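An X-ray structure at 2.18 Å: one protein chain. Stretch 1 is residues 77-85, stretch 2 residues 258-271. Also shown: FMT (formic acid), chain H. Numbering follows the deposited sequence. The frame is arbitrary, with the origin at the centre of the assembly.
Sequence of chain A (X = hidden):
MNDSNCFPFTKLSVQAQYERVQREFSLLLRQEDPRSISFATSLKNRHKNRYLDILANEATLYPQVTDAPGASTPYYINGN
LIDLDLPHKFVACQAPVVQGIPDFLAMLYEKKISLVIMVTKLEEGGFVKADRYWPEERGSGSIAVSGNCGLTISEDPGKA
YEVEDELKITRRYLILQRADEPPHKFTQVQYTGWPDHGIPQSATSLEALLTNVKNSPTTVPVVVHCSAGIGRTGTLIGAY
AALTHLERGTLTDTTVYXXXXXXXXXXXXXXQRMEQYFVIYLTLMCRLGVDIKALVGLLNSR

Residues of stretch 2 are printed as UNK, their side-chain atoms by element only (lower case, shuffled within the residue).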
# COMPACT_ATOMS: atom_id res chain seq x y z
N ILE A 77 5.86 -8.45 -5.62
CA ILE A 77 5.77 -7.50 -6.69
C ILE A 77 5.65 -8.32 -7.98
O ILE A 77 6.25 -9.39 -8.11
CB ILE A 77 6.96 -6.52 -6.71
CG1 ILE A 77 8.23 -7.20 -7.21
CG2 ILE A 77 7.18 -5.91 -5.30
CD1 ILE A 77 9.24 -6.22 -7.82
N ASN A 78 4.81 -7.85 -8.90
CA ASN A 78 4.72 -8.47 -10.22
C ASN A 78 5.97 -8.02 -10.98
O ASN A 78 5.95 -7.01 -11.70
CB ASN A 78 3.45 -7.99 -10.92
CG ASN A 78 3.21 -8.64 -12.26
OD1 ASN A 78 4.14 -8.88 -13.03
ND2 ASN A 78 1.95 -8.91 -12.56
N GLY A 79 7.08 -8.74 -10.79
CA GLY A 79 8.34 -8.31 -11.37
C GLY A 79 9.35 -9.42 -11.56
O GLY A 79 9.27 -10.47 -10.92
N ASN A 80 10.31 -9.19 -12.45
CA ASN A 80 11.33 -10.20 -12.74
C ASN A 80 12.72 -9.60 -12.80
O ASN A 80 12.90 -8.44 -13.18
CB ASN A 80 11.03 -10.89 -14.07
CG ASN A 80 9.71 -11.63 -14.07
OD1 ASN A 80 8.67 -11.05 -14.39
ND2 ASN A 80 9.75 -12.92 -13.72
N LEU A 81 13.70 -10.41 -12.42
CA LEU A 81 15.11 -10.02 -12.49
C LEU A 81 15.58 -10.13 -13.94
O LEU A 81 15.53 -11.20 -14.53
CB LEU A 81 15.97 -10.96 -11.63
CG LEU A 81 17.44 -10.58 -11.47
CD1 LEU A 81 17.55 -9.21 -10.85
CD2 LEU A 81 18.24 -11.60 -10.65
N ILE A 82 16.01 -9.02 -14.54
CA ILE A 82 16.54 -9.12 -15.89
C ILE A 82 18.06 -9.10 -15.88
O ILE A 82 18.66 -8.13 -15.43
CB ILE A 82 16.03 -8.00 -16.79
CG1 ILE A 82 14.50 -7.85 -16.65
CG2 ILE A 82 16.43 -8.28 -18.25
CD1 ILE A 82 13.71 -9.02 -17.22
N ASP A 83 18.67 -10.17 -16.38
CA ASP A 83 20.12 -10.28 -16.41
C ASP A 83 20.57 -10.55 -17.85
O ASP A 83 20.20 -11.56 -18.44
CB ASP A 83 20.58 -11.41 -15.48
CG ASP A 83 22.11 -11.60 -15.46
OD1 ASP A 83 22.86 -10.60 -15.45
OD2 ASP A 83 22.55 -12.77 -15.43
N LEU A 84 21.35 -9.63 -18.42
CA LEU A 84 21.85 -9.80 -19.78
C LEU A 84 23.38 -9.86 -19.85
O LEU A 84 23.96 -9.54 -20.89
CB LEU A 84 21.34 -8.66 -20.67
CG LEU A 84 19.82 -8.52 -20.78
CD1 LEU A 84 19.40 -7.08 -21.05
CD2 LEU A 84 19.28 -9.44 -21.86
N ASP A 85 24.03 -10.27 -18.76
CA ASP A 85 25.49 -10.37 -18.71
C ASP A 85 26.12 -8.99 -18.91
O ASP A 85 27.10 -8.83 -19.64
CB ASP A 85 26.03 -11.34 -19.78
CG ASP A 85 25.59 -12.77 -19.56
OD1 ASP A 85 25.57 -13.21 -18.39
OD2 ASP A 85 25.26 -13.45 -20.56
N UNK A 258 18.36 -10.01 -30.62
CA UNK A 258 18.90 -10.94 -29.62
C UNK A 258 18.64 -10.47 -28.17
O UNK A 258 18.25 -11.25 -27.30
c UNK A 258 20.66 -11.93 -31.13
c UNK A 258 20.39 -11.16 -29.85
o UNK A 258 21.75 -11.74 -31.71
o UNK A 258 19.80 -12.73 -31.54
N UNK A 259 18.88 -9.18 -27.93
CA UNK A 259 18.66 -8.58 -26.63
C UNK A 259 17.19 -8.69 -26.21
O UNK A 259 16.89 -9.09 -25.08
c UNK A 259 19.07 -7.10 -26.64
c UNK A 259 18.37 -6.32 -25.54
c UNK A 259 20.59 -6.99 -26.49
N UNK A 260 16.28 -8.34 -27.11
CA UNK A 260 14.87 -8.42 -26.76
C UNK A 260 14.44 -9.87 -26.57
O UNK A 260 13.67 -10.19 -25.66
c UNK A 260 13.99 -7.67 -27.79
c UNK A 260 14.33 -6.19 -27.74
c UNK A 260 12.50 -7.87 -27.49
N UNK A 261 14.99 -10.77 -27.39
CA UNK A 261 14.67 -12.18 -27.26
C UNK A 261 15.06 -12.69 -25.87
O UNK A 261 14.29 -13.40 -25.21
o UNK A 261 14.48 -13.90 -28.94
c UNK A 261 15.38 -12.98 -28.35
N UNK A 262 16.24 -12.30 -25.41
CA UNK A 262 16.72 -12.72 -24.09
C UNK A 262 15.94 -12.08 -22.93
O UNK A 262 15.77 -12.69 -21.88
c UNK A 262 18.21 -12.46 -23.95
N UNK A 263 15.49 -10.85 -23.12
CA UNK A 263 14.65 -10.22 -22.10
C UNK A 263 13.32 -10.97 -22.01
O UNK A 263 12.82 -11.22 -20.91
c UNK A 263 15.55 -7.81 -22.26
c UNK A 263 14.24 -6.09 -24.02
s UNK A 263 15.03 -6.08 -22.40
c UNK A 263 14.37 -8.75 -22.45
N UNK A 264 12.76 -11.32 -23.16
CA UNK A 264 11.49 -12.04 -23.22
C UNK A 264 11.51 -13.40 -22.51
O UNK A 264 10.49 -13.84 -21.98
c UNK A 264 11.02 -12.19 -24.67
n UNK A 264 8.94 -9.83 -26.81
c UNK A 264 10.15 -11.04 -25.09
n UNK A 264 7.08 -11.13 -27.17
c UNK A 264 9.83 -10.97 -26.58
c UNK A 264 7.64 -9.93 -27.06
n UNK A 264 6.91 -8.83 -27.23
N UNK A 265 12.67 -14.06 -22.51
CA UNK A 265 12.79 -15.34 -21.82
C UNK A 265 12.74 -15.14 -20.31
O UNK A 265 12.48 -16.09 -19.56
n UNK A 265 18.15 -15.50 -25.27
c UNK A 265 17.05 -16.23 -25.18
c UNK A 265 14.15 -16.65 -23.58
n UNK A 265 16.62 -16.66 -23.99
n UNK A 265 16.38 -16.54 -26.29
c UNK A 265 15.43 -17.48 -23.79
c UNK A 265 14.10 -16.06 -22.18
N UNK A 266 13.02 -13.92 -19.87
CA UNK A 266 13.12 -13.67 -18.43
C UNK A 266 11.88 -12.97 -17.88
O UNK A 266 11.61 -13.02 -16.68
c UNK A 266 14.38 -12.85 -18.14
c UNK A 266 15.69 -13.56 -18.47
n UNK A 266 17.42 -12.14 -19.41
o UNK A 266 17.32 -12.36 -17.17
c UNK A 266 16.89 -12.64 -18.29
N UNK A 267 11.14 -12.30 -18.76
CA UNK A 267 9.84 -11.71 -18.41
C UNK A 267 8.97 -11.71 -19.65
O UNK A 267 9.20 -10.93 -20.58
n UNK A 267 7.06 -8.71 -14.48
n UNK A 267 5.83 -6.90 -15.24
c UNK A 267 10.00 -10.28 -17.87
n UNK A 267 7.74 -7.55 -16.36
c UNK A 267 6.88 -7.72 -15.36
c UNK A 267 8.94 -8.37 -16.60
c UNK A 267 8.68 -9.61 -17.45
N UNK A 268 7.96 -12.58 -19.66
CA UNK A 268 7.12 -12.77 -20.84
C UNK A 268 6.58 -11.46 -21.39
O UNK A 268 6.00 -10.66 -20.66
c UNK A 268 4.76 -15.49 -23.61
c UNK A 268 5.51 -15.14 -22.49
c UNK A 268 5.14 -14.07 -21.69
c UNK A 268 3.99 -13.34 -22.02
c UNK A 268 3.63 -14.75 -23.94
c UNK A 268 3.24 -13.67 -23.14
c UNK A 268 5.96 -13.70 -20.50
N UNK A 269 6.78 -11.23 -22.69
CA UNK A 269 6.13 -10.12 -23.36
C UNK A 269 6.92 -8.82 -23.37
O UNK A 269 6.40 -7.81 -23.84
N UNK A 270 8.16 -8.86 -22.87
CA UNK A 270 9.01 -7.66 -22.85
C UNK A 270 9.07 -6.98 -24.23
O UNK A 270 9.26 -7.65 -25.27
c UNK A 270 12.02 -6.10 -19.65
c UNK A 270 10.43 -7.97 -22.35
s UNK A 270 10.33 -6.63 -19.88
c UNK A 270 10.57 -8.14 -20.84
N UNK A 271 8.95 -5.65 -24.20
CA UNK A 271 8.71 -4.84 -25.40
C UNK A 271 7.36 -5.25 -26.02
O UNK A 271 7.26 -6.18 -26.82
c UNK A 271 9.60 -3.86 -27.51
c UNK A 271 9.86 -4.88 -26.42
c UNK A 271 11.19 -4.57 -25.72
C FMT H . 4.70 -4.10 -8.22
O1 FMT H . 4.13 -5.20 -8.23
O2 FMT H . 5.75 -3.82 -8.83

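Position 258 carries two carbons, the second bearing two oxygens, a carboxylate; it is exposed and out of reach of stretch 1. It is Asp-258. Position 259 has one carbon that forks into two more; its closest contact is through the backbone, its O lying 4.0 Å from Leu-84 CD2, while the side chain comes no nearer to stretch 1 than 4.7 Å. This is the beta-branched Val-259. The same three-carbon fork at 260 points away from stretch 1, giving Val-260. At 261 a carbon followed by one oxygen makes a hydroxyl, out of reach: Ser-261.

Position 262 has a single carbon. It points toward stretch 1, and this CB sits 3.8 Å from Leu-84 CD2, so the small side chain packs directly against the leucine methyl. This is Ala-262. Position 263 is an unbranched chain of two carbons, a sulfur and a carbon, with a side-chain carbon against both Ile-82 and Leu-84. That defines Met-263. Its CG lies 4.1 Å from Ile-82 CG2 and 4.1 Å from Leu-84 CD2, and so joins two apolar residues of stretch 1.

Position 264 shows three carbons, a nitrogen, and a carbon with two more nitrogens: Arg-264. It points away from stretch 1 and instead ties down the chain that follows the helix, its NH2 donating to the O of position 271 at 2.7 Å. Position 265 has the same atoms, is exposed, and makes no contact: Arg-265.

Position 266 has three carbons, the third carrying one oxygen and one nitrogen. That makes it an amide, not a carboxylate; the bonds fit, the oxygen accepting from the N of Asp-83 and the nitrogen donating to the O of Asp-83. This is Gln-266. The first bond, Asp-83 N to Gln-266 OE1, is short at 2.7 Å and nearly straight; the second, Gln-266 NE2 to Asp-83 O, is 3.0 Å. NE2 also donates to Ala-262 O at 3.0 Å, which braces the side chain against its own helix.

Position 267 is again three carbons, a nitrogen, and a carbon with two nitrogens. Its CA-to-CB bond points toward stretch 1, the chain is extended, with chi1 to chi3 all t, and a terminal nitrogen lies near the OD1 atoms of Asn-80 and Asn-78. This is Arg-267. Its NH1 donates to Asn-80 OD1 at 2.8 Å and to Asn-78 OD1 at 3.3 Å, both oxygens meeting the guanidinium at its edge.

Position 268 has one carbon and a six-carbon ring whose end leads away: Phe-268. Position 269 has no side chain; with phi at 91°, a CB would be jammed against the preceding carbonyl O, so the type II turn calls for Gly-269. Position 270 has two carbons, a sulfur and a carbon, the last near Ile-82: Met-270. Its CE lies 4.2 Å from Ile-82 CD1. Position 271 is a three-carbon fork out of reach, Val-271.

The contact works by pairing two polar anchors with an apolar seam. Gln-266 reads the backbone of Asp-83, while Arg-267 reads two asparagine side chains. Ile-82 and Leu-84 fill the seam against Ala-262, Met-263 and Met-270. The rule is to place an amide where it can satisfy backbone N and O together.

Stretch 2 258-271: DVVSAMRRQRFGMV
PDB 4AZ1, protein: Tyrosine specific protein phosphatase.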